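Local structure of transcriptional regulatory protein RcsB (Escherichia coli, 5I4C) at residues V52-L57 with S82-T87. The protein is the response regulator of the Rcs phosphorelay, binding regulatory DNA to control transcription of genes for capsule synthesis, biofilm formation and cell division. Sequence-based numbering, arbitrary orientation.
Sequences VLITDL and SIIVLT
Leu53 and Thr55 each use both backbone polar atoms to hold the neighbouring strand, for in parallel pairing one residue bonds through N and O to the two residues flanking its partner. Leu53, paired with Ile83, donates from N to Ser82 O and accepts Ile84 N at its O; Thr55, paired with Val85, does the same with Ile84 O and Leu86 N. Each bond spans 2.8 Å from N to O, with angles at the hydrogen of 155° to 172°; at the last one the amide of Leu86 sits above the carbonyl plane of Thr55. A water links Leu57 N to Leu86 O, which lie 4.2 Å apart and are not directly bonded, accepting from the former at 2.7 Å and donating to the latter at 2.6 Å. Its third bond, to Asp56 OD1, is weak. Asp56, the predicted phosphorylation site, is unmodified here; its OD1 forms a salt bridge with Lys109 and its OD2 is held by Ser58 N. Helix 67-77 joins the strands in a right-handed beta-alpha-beta crossover of the CheY-like receiver domain. On the face bearing Ile54, apolar branches meet diagonally: Ile54 CG2, anti to its backbone N, reaches Leu86 CD2 at 3.9 Å, while Val52 CG1 meets Ile84 CD1 at 4.1 Å. Helix 112-124 covers this side, with Leu116 against Ile54 and Leu123 against both Val52 and Ile84. The other face carries Leu53, Thr55, Ile83 and Val85; helix 67-77 packs on it, Ile74 touching Leu53 and Ile83, and Ile71 touching Leu57. There Leu57 crosses Val85 at about a right angle, CG lying 3.6 Å from Val85 CG1.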
loop_
_atom_site.group_PDB
_atom_site.type_symbol
_atom_site.label_atom_id
_atom_site.label_comp_id
_atom_site.label_asym_id
_atom_site.label_seq_id
_atom_site.Cartn_x
_atom_site.Cartn_y
_atom_site.Cartn_z
ATOM N N VAL A 52 -18.895 -8.583 5.616
ATOM C CA VAL A 52 -18.268 -8.388 4.341
ATOM C C VAL A 52 -16.807 -8.800 4.494
ATOM O O VAL A 52 -16.161 -8.432 5.471
ATOM C CB VAL A 52 -18.278 -6.882 3.923
ATOM C CG1 VAL A 52 -17.731 -6.710 2.497
ATOM C CG2 VAL A 52 -19.679 -6.405 3.901
ATOM N N LEU A 53 -16.357 -9.559 3.547
ATOM C CA LEU A 53 -14.938 -9.813 3.370
ATOM C C LEU A 53 -14.387 -8.981 2.220
ATOM O O LEU A 53 -14.900 -9.087 1.101
ATOM C CB LEU A 53 -14.716 -11.268 3.082
ATOM C CG LEU A 53 -13.256 -11.580 2.728
ATOM C CD1 LEU A 53 -12.204 -11.311 3.789
ATOM C CD2 LEU A 53 -13.201 -12.960 2.222
ATOM N N ILE A 54 -13.342 -8.202 2.507
ATOM C CA ILE A 54 -12.621 -7.408 1.523
ATOM C C ILE A 54 -11.257 -8.069 1.297
ATOM O O ILE A 54 -10.402 -8.040 2.178
ATOM C CB ILE A 54 -12.473 -5.963 1.986
ATOM C CG1 ILE A 54 -13.841 -5.392 2.323
ATOM C CG2 ILE A 54 -11.775 -5.126 0.927
ATOM C CD1 ILE A 54 -13.792 -4.095 3.095
ATOM N N THR A 55 -11.068 -8.639 0.133
ATOM C CA THR A 55 -9.969 -9.532 -0.033
ATOM C C THR A 55 -9.233 -9.409 -1.387
ATOM O O THR A 55 -9.835 -9.245 -2.454
ATOM C CB THR A 55 -10.383 -11.025 0.193
ATOM O OG1 THR A 55 -9.202 -11.858 0.236
ATOM C CG2 THR A 55 -11.277 -11.575 -0.991
ATOM N N ASP A 56 -7.916 -9.470 -1.311
ATOM C CA ASP A 56 -7.056 -9.703 -2.468
ATOM C C ASP A 56 -7.219 -11.178 -2.952
ATOM O O ASP A 56 -7.592 -12.046 -2.165
ATOM C CB ASP A 56 -5.611 -9.493 -2.061
ATOM C CG ASP A 56 -4.688 -9.421 -3.248
ATOM O OD1 ASP A 56 -4.809 -8.507 -4.083
ATOM O OD2 ASP A 56 -3.847 -10.285 -3.345
ATOM N N LEU A 57 -6.992 -11.438 -4.223
ATOM C CA LEU A 57 -7.055 -12.801 -4.746
ATOM C C LEU A 57 -5.711 -13.529 -4.871
ATOM O O LEU A 57 -5.703 -14.659 -5.340
ATOM C CB LEU A 57 -7.719 -12.762 -6.088
ATOM C CG LEU A 57 -9.209 -12.358 -6.117
ATOM C CD1 LEU A 57 -9.684 -12.394 -7.550
ATOM C CD2 LEU A 57 -10.055 -13.279 -5.252
ATOM N N SER A 82 -20.618 -11.427 2.301
ATOM C CA SER A 82 -20.523 -10.620 1.078
ATOM C C SER A 82 -19.072 -10.464 0.834
ATOM O O SER A 82 -18.285 -10.428 1.760
ATOM C CB SER A 82 -21.183 -9.284 1.251
ATOM O OG SER A 82 -22.555 -9.422 1.503
ATOM N N ILE A 83 -18.692 -10.424 -0.412
ATOM C CA ILE A 83 -17.293 -10.362 -0.748
ATOM C C ILE A 83 -17.016 -9.217 -1.710
ATOM O O ILE A 83 -17.725 -9.070 -2.720
ATOM C CB ILE A 83 -16.855 -11.634 -1.420
ATOM C CG1 ILE A 83 -17.045 -12.803 -0.500
ATOM C CG2 ILE A 83 -15.389 -11.538 -1.849
ATOM C CD1 ILE A 83 -16.899 -14.090 -1.280
ATOM N N ILE A 84 -16.081 -8.376 -1.319
ATOM C CA ILE A 84 -15.442 -7.414 -2.186
ATOM C C ILE A 84 -14.035 -7.861 -2.493
ATOM O O ILE A 84 -13.201 -8.021 -1.571
ATOM C CB ILE A 84 -15.413 -6.013 -1.605
ATOM C CG1 ILE A 84 -16.846 -5.505 -1.411
ATOM C CG2 ILE A 84 -14.653 -5.048 -2.538
ATOM C CD1 ILE A 84 -16.921 -4.195 -0.637
ATOM N N VAL A 85 -13.777 -8.032 -3.794
ATOM C CA VAL A 85 -12.450 -8.351 -4.299
ATOM C C VAL A 85 -11.644 -7.069 -4.570
ATOM O O VAL A 85 -12.149 -6.185 -5.202
ATOM C CB VAL A 85 -12.533 -9.253 -5.536
ATOM C CG1 VAL A 85 -11.202 -9.394 -6.261
ATOM C CG2 VAL A 85 -12.985 -10.638 -5.064
ATOM N N LEU A 86 -10.397 -7.051 -4.111
ATOM C CA LEU A 86 -9.402 -6.026 -4.413
ATOM C C LEU A 86 -8.556 -6.502 -5.575
ATOM O O LEU A 86 -7.978 -7.598 -5.501
ATOM C CB LEU A 86 -8.447 -5.836 -3.202
ATOM C CG LEU A 86 -9.080 -5.365 -1.893
ATOM C CD1 LEU A 86 -8.050 -5.351 -0.748
ATOM C CD2 LEU A 86 -9.715 -3.994 -2.130
ATOM N N THR A 87 -8.500 -5.731 -6.645
ATOM C CA THR A 87 -7.834 -6.201 -7.808
ATOM C C THR A 87 -6.713 -5.262 -8.240
ATOM O O THR A 87 -6.792 -4.043 -8.134
ATOM C CB THR A 87 -8.846 -6.520 -8.926
ATOM O OG1 THR A 87 -8.127 -7.201 -9.927
ATOM C CG2 THR A 87 -9.494 -5.320 -9.471
HETATM O O HOH W 1 -6.709 -9.742 -6.335
#